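Local coordinates for protein proliferating cell nuclear antigen (Entamoeba histolytica, PDB 3P91) that probably serves as the sliding clamp of DNA replication, a trimeric ring that binds DNA and raises the processivity of DNA polymerase delta, at residues 213-218 and 238-243; 5-10 and 63-68. One frame throughout, in Å; residues are numbered along the deposited sequence.

Contact 1 of 2, residues 213-218 and 238-243; sequences KQISEF and LIMEFK
Met240 sends CG anti to its backbone N (chi1 -167°) and then bends at chi3 (-64°), which places CE between Ile215 and Phe218, while Ile215 holds CG2 anti to its own backbone N and offers that methyl to Met240. The contact packs a helix on the sheet of the C-terminal PCNA domain; in sliding clamps such helices line the central channel for DNA. The axes of 213-218 and 238-243 run nearly parallel, 11° apart and 10.6 Å from each other at closest approach. Met240 and Phe218 make the two largest shares of the contact. SD of Met240 lies 3.6 Å from Phe218 CB, and CE of Met240 reaches Ile215 CG2 at 3.9 Å. The same methyl stands at the edge of the Phe218 ring, close to the ring plane. The Phe218 ring itself leads off from the strand segment and stacks with Phe251 on the adjoining strand 247-253. Phe148 of helix 145-158 touches both Ile215 and Met240. Toward the start of the strand segment, Ile215 and Leu238 cross at about a right angle, with CD1 of Ile215 4.2 Å from CD2 of Leu238. At the other end, Phe242 brings CE2 to 3.6 Å from the backbone O of Phe218, an oxygen that also accepts a hydrogen bond from Ser221 OG.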
loop_
_atom_site.group_PDB
_atom_site.type_symbol
_atom_site.label_atom_id
_atom_site.label_comp_id
_atom_site.label_asym_id
_atom_site.label_seq_id
_atom_site.Cartn_x
_atom_site.Cartn_y
_atom_site.Cartn_z
ATOM N N LYS A 213 1.046 -19.487 -15.434
ATOM C CA LYS A 213 2.134 -18.742 -14.804
ATOM C C LYS A 213 2.860 -17.869 -15.813
ATOM O O LYS A 213 3.199 -16.726 -15.523
ATOM C CB LYS A 213 3.125 -19.679 -14.115
ATOM N N GLN A 214 3.094 -18.413 -16.999
ATOM C CA GLN A 214 3.820 -17.707 -18.046
ATOM C C GLN A 214 3.006 -16.579 -18.609
ATOM O O GLN A 214 3.484 -15.459 -18.740
ATOM C CB GLN A 214 4.117 -18.663 -19.190
ATOM C CG GLN A 214 4.869 -19.873 -18.755
ATOM C CD GLN A 214 6.295 -19.543 -18.509
ATOM O OE1 GLN A 214 6.950 -18.929 -19.353
ATOM N NE2 GLN A 214 6.793 -19.917 -17.342
ATOM N N ILE A 215 1.776 -16.902 -18.987
ATOM C CA ILE A 215 0.888 -15.933 -19.594
ATOM C C ILE A 215 0.797 -14.759 -18.648
ATOM O O ILE A 215 1.037 -13.613 -19.029
ATOM C CB ILE A 215 -0.513 -16.528 -19.817
ATOM C CG1 ILE A 215 -0.434 -17.789 -20.677
ATOM C CG2 ILE A 215 -1.441 -15.503 -20.442
ATOM C CD1 ILE A 215 0.202 -17.569 -22.025
ATOM N N SER A 216 0.488 -15.064 -17.394
ATOM C CA SER A 216 0.264 -14.035 -16.391
ATOM C C SER A 216 1.523 -13.213 -16.081
ATOM O O SER A 216 1.422 -12.027 -15.765
ATOM C CB SER A 216 -0.318 -14.649 -15.115
ATOM O OG SER A 216 0.687 -15.307 -14.368
ATOM N N GLU A 217 2.699 -13.835 -16.170
ATOM C CA GLU A 217 3.960 -13.106 -16.003
ATOM C C GLU A 217 4.250 -12.280 -17.252
ATOM O O GLU A 217 4.736 -11.159 -17.168
ATOM C CB GLU A 217 5.119 -14.064 -15.707
ATOM N N PHE A 218 3.939 -12.840 -18.415
ATOM C CA PHE A 218 4.138 -12.148 -19.676
ATOM C C PHE A 218 3.265 -10.914 -19.729
ATOM O O PHE A 218 3.689 -9.862 -20.197
ATOM C CB PHE A 218 3.753 -13.049 -20.853
ATOM C CG PHE A 218 4.667 -14.219 -21.058
ATOM C CD1 PHE A 218 5.885 -14.295 -20.403
ATOM C CD2 PHE A 218 4.310 -15.243 -21.925
ATOM C CE1 PHE A 218 6.726 -15.376 -20.596
ATOM C CE2 PHE A 218 5.146 -16.326 -22.121
ATOM C CZ PHE A 218 6.355 -16.393 -21.454
ATOM N N LEU A 238 2.265 -19.782 -29.235
ATOM C CA LEU A 238 1.614 -18.490 -29.257
ATOM C C LEU A 238 2.656 -17.379 -29.227
ATOM O O LEU A 238 3.757 -17.565 -28.718
ATOM C CB LEU A 238 0.702 -18.371 -28.035
ATOM C CG LEU A 238 0.191 -16.992 -27.624
ATOM C CD1 LEU A 238 -1.048 -16.595 -28.393
ATOM C CD2 LEU A 238 -0.057 -16.978 -26.144
ATOM N N ILE A 239 2.302 -16.222 -29.777
ATOM C CA ILE A 239 3.112 -15.024 -29.626
ATOM C C ILE A 239 2.328 -13.976 -28.856
ATOM O O ILE A 239 1.170 -13.696 -29.163
ATOM C CB ILE A 239 3.483 -14.399 -30.978
ATOM C CG1 ILE A 239 3.852 -15.473 -31.986
ATOM C CG2 ILE A 239 4.633 -13.415 -30.823
ATOM C CD1 ILE A 239 4.058 -14.915 -33.350
ATOM N N MET A 240 2.964 -13.396 -27.849
ATOM C CA MET A 240 2.390 -12.249 -27.168
ATOM C C MET A 240 3.332 -11.082 -27.403
ATOM O O MET A 240 4.445 -11.073 -26.898
ATOM C CB MET A 240 2.228 -12.533 -25.674
ATOM C CG MET A 240 1.358 -11.534 -24.933
ATOM S SD MET A 240 1.256 -11.903 -23.166
ATOM C CE MET A 240 0.420 -13.478 -23.205
ATOM N N GLU A 241 2.886 -10.112 -28.193
ATOM C CA GLU A 241 3.735 -9.000 -28.597
ATOM C C GLU A 241 3.340 -7.660 -27.987
ATOM O O GLU A 241 2.185 -7.253 -28.039
ATOM C CB GLU A 241 3.725 -8.864 -30.114
ATOM C CG GLU A 241 4.290 -7.539 -30.589
ATOM C CD GLU A 241 4.047 -7.299 -32.062
ATOM O OE1 GLU A 241 3.698 -6.158 -32.428
ATOM O OE2 GLU A 241 4.206 -8.250 -32.853
ATOM N N PHE A 242 4.321 -6.970 -27.421
ATOM C CA PHE A 242 4.134 -5.610 -26.953
ATOM C C PHE A 242 4.994 -4.654 -27.779
ATOM O O PHE A 242 6.181 -4.476 -27.507
ATOM C CB PHE A 242 4.491 -5.504 -25.473
ATOM C CG PHE A 242 3.638 -6.354 -24.592
ATOM C CD1 PHE A 242 2.475 -5.849 -24.036
ATOM C CD2 PHE A 242 3.982 -7.668 -24.333
ATOM C CE1 PHE A 242 1.674 -6.638 -23.234
ATOM C CE2 PHE A 242 3.187 -8.458 -23.526
ATOM C CZ PHE A 242 2.034 -7.944 -22.979
ATOM N N LYS A 243 4.387 -4.046 -28.792
ATOM C CA LYS A 243 5.095 -3.113 -29.658
ATOM C C LYS A 243 4.956 -1.662 -29.203
ATOM O O LYS A 243 3.868 -1.089 -29.246
ATOM C CB LYS A 243 4.622 -3.261 -31.103
ATOM C CG LYS A 243 5.131 -2.166 -32.022
ATOM C CD LYS A 243 4.922 -2.542 -33.475
ATOM C CE LYS A 243 3.455 -2.744 -33.793
ATOM N NZ LYS A 243 2.696 -1.467 -33.683
#

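Contact 2 of 2, residues 5-10 and 63-68; sequences CAFHAK and DEFQCL
Phe7 and Phe65 form the apolar centre as an offset edge-to-face pair, the edge of Phe7 directed at the face of Phe65, with ring centroids 5.4 Å apart and planes at 78°. CE1 of Phe7 comes within 3.5 Å of Phe65 CZ. Cys67 flanks the Phe7 ring farther along: its CB sits at the edge near CD1, and its SG, anti to the backbone N (chi1 -164°), makes an oblique sulfur-aromatic contact. Cys35 of strand 30-36 touches both Phe7 and Cys67, joining this side to the neighbouring sheet. Ala9 CB packs against Phe65 CD1 on the same face.

Between the faces, the backbones pair antiparallel. His8 and Gln66 exchange two bonds, His8 N to Gln66 O at 3.0 Å and Gln66 N to His8 O at 2.9 Å; Lys10 N donates to Glu64 O. A water takes over beyond Gln66, donating to Ala6 O and accepting from Leu68 N.

The opposite face is polar. Glu64 divides its carboxylate between two partners: OE2 accepts a nearly straight hydrogen bond from His8 NE2 (2.6 Å), lying in the imidazole plane although the carboxylate is turned 53° from it, and OE1 forms a salt bridge with Lys10 NZ (3.1 Å). His8 ND1 is bonded to Asp96 OD2, so both ring nitrogens engage carboxylates, which would tend to stabilise a protonated imidazole.

At the far end, Asp63 N donates to Lys10 O (2.8 Å), while Glu64 N reaches that oxygen only weakly. Asp63 and Glu64 both facing Lys10 make a classic beta bulge, which closes this antiparallel strand pair at one margin of a sheet in the N-terminal domain of the PCNA clamp fold.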
loop_
_atom_site.group_PDB
_atom_site.type_symbol
_atom_site.label_atom_id
_atom_site.label_comp_id
_atom_site.label_asym_id
_atom_site.label_seq_id
_atom_site.Cartn_x
_atom_site.Cartn_y
_atom_site.Cartn_z
ATOM N N CYS A 5 34.622 5.553 -26.424
ATOM C CA CYS A 5 33.672 4.625 -25.801
ATOM C C CYS A 5 33.184 3.549 -26.761
ATOM O O CYS A 5 32.815 3.848 -27.897
ATOM C CB CYS A 5 32.448 5.374 -25.288
ATOM S SG CYS A 5 32.716 6.373 -23.837
ATOM N N ALA A 6 33.153 2.306 -26.288
ATOM C CA ALA A 6 32.645 1.187 -27.074
ATOM C C ALA A 6 31.151 1.332 -27.342
ATOM O O ALA A 6 30.639 0.898 -28.381
ATOM C CB ALA A 6 32.920 -0.121 -26.364
ATOM N N PHE A 7 30.454 1.950 -26.397
ATOM C CA PHE A 7 29.020 2.117 -26.513
ATOM C C PHE A 7 28.550 3.387 -25.820
ATOM O O PHE A 7 28.906 3.655 -24.674
ATOM C CB PHE A 7 28.298 0.886 -25.951
ATOM C CG PHE A 7 26.802 0.938 -26.096
ATOM C CD1 PHE A 7 26.216 0.988 -27.350
ATOM C CD2 PHE A 7 25.984 0.939 -24.977
ATOM C CE1 PHE A 7 24.846 1.044 -27.483
ATOM C CE2 PHE A 7 24.612 0.994 -25.106
ATOM C CZ PHE A 7 24.043 1.045 -26.359
ATOM N N HIS A 8 27.758 4.173 -26.539
ATOM C CA HIS A 8 27.099 5.338 -25.966
ATOM C C HIS A 8 25.654 5.437 -26.459
ATOM O O HIS A 8 25.381 5.326 -27.647
ATOM C CB HIS A 8 27.882 6.612 -26.294
ATOM C CG HIS A 8 27.138 7.878 -26.002
ATOM N ND1 HIS A 8 26.958 8.361 -24.724
ATOM C CD2 HIS A 8 26.528 8.762 -26.827
ATOM C CE1 HIS A 8 26.266 9.485 -24.775
ATOM N NE2 HIS A 8 25.993 9.749 -26.039
ATOM N N ALA A 9 24.724 5.648 -25.540
ATOM C CA ALA A 9 23.324 5.763 -25.924
ATOM C C ALA A 9 22.536 6.669 -24.988
ATOM O O ALA A 9 22.605 6.519 -23.771
ATOM C CB ALA A 9 22.680 4.382 -25.990
ATOM N N LYS A 10 21.794 7.615 -25.556
ATOM C CA LYS A 10 20.851 8.391 -24.766
ATOM C C LYS A 10 19.441 8.202 -25.271
ATOM O O LYS A 10 19.165 8.413 -26.446
ATOM C CB LYS A 10 21.184 9.878 -24.772
ATOM C CG LYS A 10 20.212 10.694 -23.933
ATOM C CD LYS A 10 20.587 12.152 -23.958
ATOM C CE LYS A 10 20.452 12.685 -25.367
ATOM N NZ LYS A 10 21.540 13.641 -25.716
ATOM N N ASP A 63 18.052 9.555 -28.775
ATOM C CA ASP A 63 18.479 10.839 -29.310
ATOM C C ASP A 63 19.932 10.778 -29.774
ATOM O O ASP A 63 20.311 11.455 -30.728
ATOM C CB ASP A 63 18.303 11.936 -28.263
ATOM C CG ASP A 63 16.875 12.408 -28.160
ATOM O OD1 ASP A 63 16.436 12.761 -27.041
ATOM O OD2 ASP A 63 16.191 12.421 -29.207
ATOM N N GLU A 64 20.734 9.975 -29.081
ATOM C CA GLU A 64 22.106 9.681 -29.498
ATOM C C GLU A 64 22.333 8.179 -29.437
ATOM O O GLU A 64 21.819 7.503 -28.537
ATOM C CB GLU A 64 23.121 10.378 -28.596
ATOM C CG GLU A 64 22.920 11.870 -28.480
ATOM C CD GLU A 64 23.920 12.520 -27.551
ATOM O OE1 GLU A 64 24.058 13.763 -27.595
ATOM O OE2 GLU A 64 24.570 11.788 -26.779
ATOM N N PHE A 65 23.092 7.656 -30.393
ATOM C CA PHE A 65 23.396 6.233 -30.412
ATOM C C PHE A 65 24.663 5.937 -31.198
ATOM O O PHE A 65 24.797 6.308 -32.355
ATOM C CB PHE A 65 22.224 5.414 -30.966
ATOM C CG PHE A 65 22.353 3.934 -30.716
ATOM C CD1 PHE A 65 21.799 3.357 -29.581
ATOM C CD2 PHE A 65 23.047 3.124 -31.602
ATOM C CE1 PHE A 65 21.931 2.008 -29.341
ATOM C CE2 PHE A 65 23.174 1.766 -31.369
ATOM C CZ PHE A 65 22.616 1.208 -30.238
ATOM N N GLN A 66 25.592 5.266 -30.539
ATOM C CA GLN A 66 26.843 4.884 -31.144
ATOM C C GLN A 66 27.213 3.512 -30.626
ATOM O O GLN A 66 27.325 3.299 -29.424
ATOM C CB GLN A 66 27.944 5.897 -30.793
ATOM C CG GLN A 66 29.366 5.444 -31.145
ATOM C CD GLN A 66 29.609 5.318 -32.648
ATOM O OE1 GLN A 66 28.751 5.664 -33.467
ATOM N NE2 GLN A 66 30.789 4.823 -33.016
ATOM N N CYS A 67 27.389 2.579 -31.546
ATOM C CA CYS A 67 27.899 1.261 -31.226
ATOM C C CYS A 67 28.506 0.754 -32.517
ATOM O O CYS A 67 27.823 0.172 -33.343
ATOM C CB CYS A 67 26.778 0.343 -30.738
ATOM S SG CYS A 67 27.334 -1.148 -29.891
ATOM N N LEU A 68 29.793 1.022 -32.696
ATOM C CA LEU A 68 30.466 0.780 -33.966
ATOM C C LEU A 68 30.604 -0.712 -34.199
ATOM O O LEU A 68 30.317 -1.220 -35.284
ATOM C CB LEU A 68 31.845 1.455 -33.980
ATOM C CG LEU A 68 32.502 1.610 -35.358
ATOM C CD1 LEU A 68 31.823 2.726 -36.136
ATOM C CD2 LEU A 68 33.997 1.864 -35.254
HETATM O O HOH W 1 31.075 2.919 -30.476
#

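In the fold
From the N terminus, strand 7-11 is followed by helix 14-25 and three strands before 62-66 returns beside it, so contact 2 closes a loop within the N-terminal domain. Strand 62-66 thereby becomes an outermost strand of the five-stranded sheet. After the chain has passed into the C-terminal domain, contact 1 closes a much shorter loop, in which helix 212-218 is joined through strand 227-232 to strand 238-244, tying a helix to the nine-stranded sheet that spans both domains. The two loops follow in series, neither nesting nor crossing. The centres of contact 1 and contact 2 lie 30 Å apart. The nearest atoms of contact 1 and contact 2 are about 17 Å apart.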